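Local coordinates for MdcD (Pseudomonas aeruginosa, PDB 5VIP), which probably serves as the beta subunit of biotin-independent malonate decarboxylase, a carboxyltransferase-family protein of the ClpP/crotonase clan, at residues L10-T14 / D227-V232; E178-G182 / T210-R215. All blocks are in the same frame, centred on the assembly; numbering follows the deposited sequence.

Interaction 1: residues L10-T14 / D227-V232; sequences LRSFT and DDLDEV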
loop_
_atom_site.group_PDB
_atom_site.type_symbol
_atom_site.label_atom_id
_atom_site.label_comp_id
_atom_site.label_asym_id
_atom_site.label_seq_id
_atom_site.Cartn_x
_atom_site.Cartn_y
_atom_site.Cartn_z
ATOM N N LEU B 10 12.732 -18.040 28.407
ATOM C CA LEU B 10 13.954 -18.174 27.626
ATOM C C LEU B 10 13.669 -18.653 26.192
ATOM O O LEU B 10 14.553 -18.620 25.335
ATOM C CB LEU B 10 14.920 -19.125 28.342
ATOM C CG LEU B 10 15.420 -18.597 29.697
ATOM C CD1 LEU B 10 16.238 -19.640 30.457
ATOM C CD2 LEU B 10 16.237 -17.322 29.494
ATOM N N ARG B 11 12.435 -19.079 25.930
ATOM C CA ARG B 11 12.075 -19.555 24.596
ATOM C C ARG B 11 11.182 -18.583 23.824
ATOM O O ARG B 11 10.945 -18.783 22.633
ATOM C CB ARG B 11 11.380 -20.915 24.694
ATOM C CG ARG B 11 12.263 -22.016 25.234
ATOM C CD ARG B 11 11.434 -23.176 25.759
ATOM N NE ARG B 11 10.754 -23.920 24.699
ATOM C CZ ARG B 11 10.138 -25.085 24.892
ATOM N NH1 ARG B 11 10.118 -25.629 26.107
ATOM N NH2 ARG B 11 9.544 -25.707 23.878
ATOM N N SER B 12 10.704 -17.532 24.497
ATOM C CA SER B 12 9.695 -16.627 23.947
ATOM C C SER B 12 10.218 -15.794 22.783
ATOM O O SER B 12 11.355 -15.326 22.804
ATOM C CB SER B 12 9.169 -15.693 25.042
ATOM O OG SER B 12 8.475 -14.576 24.497
ATOM N N PHE B 13 9.377 -15.598 21.774
ATOM C CA PHE B 13 9.737 -14.751 20.642
ATOM C C PHE B 13 9.301 -13.304 20.870
ATOM O O PHE B 13 10.059 -12.365 20.617
ATOM C CB PHE B 13 9.110 -15.291 19.355
ATOM C CG PHE B 13 9.488 -14.516 18.133
ATOM C CD1 PHE B 13 10.753 -14.664 17.572
ATOM C CD2 PHE B 13 8.584 -13.644 17.533
ATOM C CE1 PHE B 13 11.115 -13.954 16.428
ATOM C CE2 PHE B 13 8.945 -12.915 16.391
ATOM C CZ PHE B 13 10.215 -13.077 15.840
ATOM N N THR B 14 8.083 -13.120 21.362
ATOM C CA THR B 14 7.529 -11.778 21.507
ATOM C C THR B 14 8.282 -10.933 22.544
ATOM O O THR B 14 8.282 -9.706 22.459
ATOM C CB THR B 14 6.057 -11.829 21.904
ATOM O OG1 THR B 14 5.943 -12.536 23.140
ATOM C CG2 THR B 14 5.232 -12.551 20.838
ATOM N N ASP B 227 4.186 -18.832 20.733
ATOM C CA ASP B 227 5.177 -17.801 21.015
ATOM C C ASP B 227 6.457 -18.473 21.468
ATOM O O ASP B 227 6.781 -18.525 22.655
ATOM C CB ASP B 227 4.674 -16.810 22.066
ATOM C CG ASP B 227 5.689 -15.721 22.357
ATOM O OD1 ASP B 227 6.624 -15.545 21.547
ATOM O OD2 ASP B 227 5.565 -15.045 23.397
ATOM N N ASP B 228 7.179 -19.002 20.495
ATOM C CA ASP B 228 8.325 -19.841 20.754
ATOM C C ASP B 228 9.299 -19.596 19.613
ATOM O O ASP B 228 8.954 -19.763 18.445
ATOM C CB ASP B 228 7.901 -21.319 20.854
ATOM C CG ASP B 228 9.076 -22.266 21.027
ATOM O OD1 ASP B 228 9.642 -22.709 20.007
ATOM O OD2 ASP B 228 9.427 -22.597 22.178
ATOM N N LEU B 229 10.503 -19.158 19.962
ATOM C CA LEU B 229 11.540 -18.836 18.993
ATOM C C LEU B 229 11.850 -19.945 17.989
ATOM O O LEU B 229 11.915 -19.702 16.784
ATOM C CB LEU B 229 12.828 -18.460 19.734
ATOM C CG LEU B 229 14.034 -18.269 18.826
ATOM C CD1 LEU B 229 13.712 -17.157 17.818
ATOM C CD2 LEU B 229 15.280 -17.947 19.643
ATOM N N ASP B 230 12.086 -21.155 18.478
ATOM C CA ASP B 230 12.426 -22.253 17.588
ATOM C C ASP B 230 11.269 -22.536 16.628
ATOM O O ASP B 230 11.486 -22.803 15.445
ATOM C CB ASP B 230 12.771 -23.503 18.396
ATOM C CG ASP B 230 13.678 -24.458 17.644
ATOM O OD1 ASP B 230 14.581 -24.006 16.894
ATOM O OD2 ASP B 230 13.489 -25.684 17.815
ATOM N N GLU B 231 10.040 -22.472 17.138
ATOM C CA GLU B 231 8.868 -22.694 16.297
ATOM C C GLU B 231 8.699 -21.593 15.234
ATOM O O GLU B 231 8.435 -21.881 14.062
ATOM C CB GLU B 231 7.602 -22.796 17.157
ATOM C CG GLU B 231 6.346 -22.964 16.324
ATOM C CD GLU B 231 5.173 -23.554 17.081
ATOM O OE1 GLU B 231 4.025 -23.241 16.698
ATOM O OE2 GLU B 231 5.394 -24.350 18.024
ATOM N N VAL B 232 8.845 -20.332 15.632
ATOM C CA VAL B 232 8.780 -19.242 14.658
ATOM C C VAL B 232 9.837 -19.418 13.570
ATOM O O VAL B 232 9.532 -19.317 12.372
ATOM C CB VAL B 232 8.949 -17.856 15.335
ATOM C CG1 VAL B 232 9.071 -16.739 14.270
ATOM C CG2 VAL B 232 7.762 -17.591 16.254
#
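The carboxylate of Asp227 is clasped by the loop Ser12-Thr14, which closes the N-terminal end of the chain against the start of helix 229-242 in this crotonase-like carboxyltransferase fold. Each of its oxygens takes two hydrogen bonds. Asp227 OD1 receives the consecutive backbone amides Phe13 N and Thr14 N, both at 2.8 Å, the second on the syn side and the first from above the carboxylate plane. Asp227 OD2 receives two hydroxyls, Thr14 OG1 at 2.6 Å and Ser12 OG, which come from opposite faces of that plane. Four donors on two oxygens should fix the rotation of the group and would be expected to stabilise its negative charge. With CG of Asp227 opposite the backbone N (chi1 -179°), the carboxylate reaches across to the loop.

Backbone pairing continues the closure: Leu229 N donates to Arg11 O at 2.7 Å, almost straight.

Apolar packing centres on Phe13. Val232 CG1 lies over the middle of its ring, a CH-pi contact with the carbon 4.1 Å from the centroid, while Leu229 CD1 meets the ring edge in plane. Phe13 and Val232 also both touch Leu25, so helix 18-25 joins the same cluster.

Charge pairing lies on the outer side. Arg11, whose NH1 is held by Arg6 O, forms a salt bridge to Asp228, the guanidinium and carboxylate planes 81° apart. Asp228 is also the N-cap of helix 229-242: its OD2 accepts from Arg11 NE at 3.1 Å, while OD1 uses its anti lone pair for Glu231 N at 2.9 Å.

Interaction 2: residues E178-G182 / T210-R215; sequences EARLG and TGGEQR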
loop_
_atom_site.group_PDB
_atom_site.type_symbol
_atom_site.label_atom_id
_atom_site.label_comp_id
_atom_site.label_asym_id
_atom_site.label_seq_id
_atom_site.Cartn_x
_atom_site.Cartn_y
_atom_site.Cartn_z
ATOM N N GLU B 178 -0.691 -13.334 20.290
ATOM C CA GLU B 178 -0.607 -11.928 20.714
ATOM C C GLU B 178 -0.610 -10.929 19.552
ATOM O O GLU B 178 -0.620 -9.711 19.759
ATOM C CB GLU B 178 0.648 -11.701 21.560
ATOM C CG GLU B 178 0.442 -11.916 23.061
ATOM C CD GLU B 178 -0.635 -11.010 23.645
ATOM O OE1 GLU B 178 -0.328 -9.834 23.954
ATOM O OE2 GLU B 178 -1.785 -11.477 23.807
ATOM N N ALA B 179 -0.598 -11.437 18.329
ATOM C CA ALA B 179 -0.564 -10.564 17.167
ATOM C C ALA B 179 -1.932 -9.992 16.876
ATOM O O ALA B 179 -2.940 -10.684 17.027
ATOM C CB ALA B 179 -0.072 -11.322 15.948
ATOM N N ARG B 180 -1.944 -8.742 16.418
ATOM C CA ARG B 180 -3.099 -8.160 15.748
ATOM C C ARG B 180 -2.701 -7.642 14.366
ATOM O O ARG B 180 -1.604 -7.127 14.182
ATOM C CB ARG B 180 -3.702 -7.032 16.586
ATOM C CG ARG B 180 -4.317 -7.496 17.907
ATOM C CD ARG B 180 -4.657 -6.294 18.804
ATOM N NE ARG B 180 -3.467 -5.500 19.132
ATOM C CZ ARG B 180 -3.445 -4.168 19.222
ATOM N NH1 ARG B 180 -4.545 -3.461 18.996
ATOM N NH2 ARG B 180 -2.314 -3.540 19.521
ATOM N N LEU B 181 -3.600 -7.786 13.395
ATOM C CA LEU B 181 -3.362 -7.323 12.031
ATOM C C LEU B 181 -4.615 -6.662 11.489
ATOM O O LEU B 181 -5.668 -7.283 11.438
ATOM C CB LEU B 181 -2.965 -8.490 11.123
ATOM C CG LEU B 181 -2.855 -8.269 9.614
ATOM C CD1 LEU B 181 -1.773 -7.222 9.266
ATOM C CD2 LEU B 181 -2.547 -9.620 8.938
ATOM N N GLY B 182 -4.513 -5.416 11.066
ATOM C CA GLY B 182 -5.687 -4.777 10.500
ATOM C C GLY B 182 -5.345 -3.445 9.878
ATOM O O GLY B 182 -4.235 -2.945 10.037
ATOM N N THR B 210 -9.235 -8.614 15.054
ATOM C CA THR B 210 -7.960 -8.492 14.366
ATOM C C THR B 210 -6.870 -9.413 14.911
ATOM O O THR B 210 -5.725 -9.379 14.439
ATOM C CB THR B 210 -7.466 -7.059 14.444
ATOM O OG1 THR B 210 -7.324 -6.691 15.817
ATOM C CG2 THR B 210 -8.469 -6.117 13.790
ATOM N N GLY B 211 -7.230 -10.235 15.895
ATOM C CA GLY B 211 -6.272 -11.099 16.561
ATOM C C GLY B 211 -5.740 -12.197 15.659
ATOM O O GLY B 211 -6.406 -12.622 14.709
ATOM N N GLY B 212 -4.524 -12.654 15.950
ATOM C CA GLY B 212 -3.903 -13.708 15.165
ATOM C C GLY B 212 -4.758 -14.948 14.959
ATOM O O GLY B 212 -4.842 -15.471 13.848
ATOM N N GLU B 213 -5.400 -15.424 16.022
ATOM C CA GLU B 213 -6.249 -16.614 15.923
ATOM C C GLU B 213 -7.418 -16.415 14.956
ATOM O O GLU B 213 -7.721 -17.298 14.157
ATOM C CB GLU B 213 -6.784 -17.014 17.302
ATOM C CG GLU B 213 -7.622 -18.284 17.260
ATOM C CD GLU B 213 -8.022 -18.796 18.635
ATOM O OE1 GLU B 213 -8.139 -17.986 19.579
ATOM O OE2 GLU B 213 -8.218 -20.023 18.767
ATOM N N GLN B 214 -8.059 -15.251 15.043
ATOM C CA GLN B 214 -9.164 -14.876 14.166
ATOM C C GLN B 214 -8.719 -14.810 12.711
ATOM O O GLN B 214 -9.413 -15.294 11.818
ATOM C CB GLN B 214 -9.745 -13.521 14.592
ATOM C CG GLN B 214 -11.083 -13.127 13.926
ATOM C CD GLN B 214 -10.950 -12.503 12.525
ATOM O OE1 GLN B 214 -9.870 -12.075 12.116
ATOM N NE2 GLN B 214 -12.066 -12.425 11.801
ATOM N N ARG B 215 -7.557 -14.201 12.476
ATOM C CA ARG B 215 -7.045 -14.044 11.120
ATOM C C ARG B 215 -6.779 -15.401 10.502
ATOM O O ARG B 215 -7.104 -15.652 9.338
ATOM C CB ARG B 215 -5.764 -13.193 11.119
ATOM C CG ARG B 215 -5.970 -11.749 11.577
ATOM C CD ARG B 215 -7.176 -11.184 10.929
ATOM N NE ARG B 215 -7.198 -9.722 10.850
ATOM C CZ ARG B 215 -8.241 -9.046 10.381
ATOM N NH1 ARG B 215 -9.326 -9.710 10.011
ATOM N NH2 ARG B 215 -8.210 -7.723 10.300
#
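Leu181 O is gripped by two nitrogens of Arg215, NE at 2.9 Å and NH2 at 2.8 Å, in a side-on fork that ends on a single carbonyl oxygen. The oxygen lies in the guanidinium plane, and the NH2 donor sits in the plane of the carbonyl. A bend at chi2 (-45°) folds the chain of Arg215 back so that its guanidinium runs alongside Thr210, with NE and NH2 turned to Leu181 O. One face of the guanidinium packs on Thr210 CA, 3.6 Å from the plane and offset toward the rim. NH1 donates to the backbone of another protein's chain, placing this buried group at the interface between the two proteins.

Backbone bonds hold the rest of the contact. Leu181 N donates to Thr210 O at 2.9 Å, and Gly212 N to Ala179 O at 2.7 Å, flanking the single beta bridge of Arg180 with Gly211. The loop before helix 212-217 thus runs beside the short strand 181-182, which itself pairs in parallel with 159-160 next to the main sheet of the crotonase-like fold. Gly211 is the N-cap, its O accepting from Arg215 N.

Beside the bridge, Thr210 OG1 lies against the aliphatic stem of Arg180, 3.7 Å from both CB and CG. Thr210 O, which already accepts from Leu181 N, also takes a CA-H...O contact from Arg180 CA at 3.2 Å.

Interaction 2 is nested within the loop that interaction 1 closes: 10-14 comes first, then 178-182 and 210-215, and 227-232 last. Their centres lie about 17 Å apart and their nearest atoms about 5 Å, without touching. Strands of the main mixed sheet connect them: strand 172-176 leads into 178-182, and its parallel neighbour, strand 223-225, outermost within this chain, follows helix 212-217 and leads into 227-232. Interaction 1 therefore fastens the N-terminal segment at this edge of the sheet, with no other chain touching it. Interaction 2 instead joins the small 159-160/181-182 sheet to helix 212-217 where the chain of the other protein in the assembly packs.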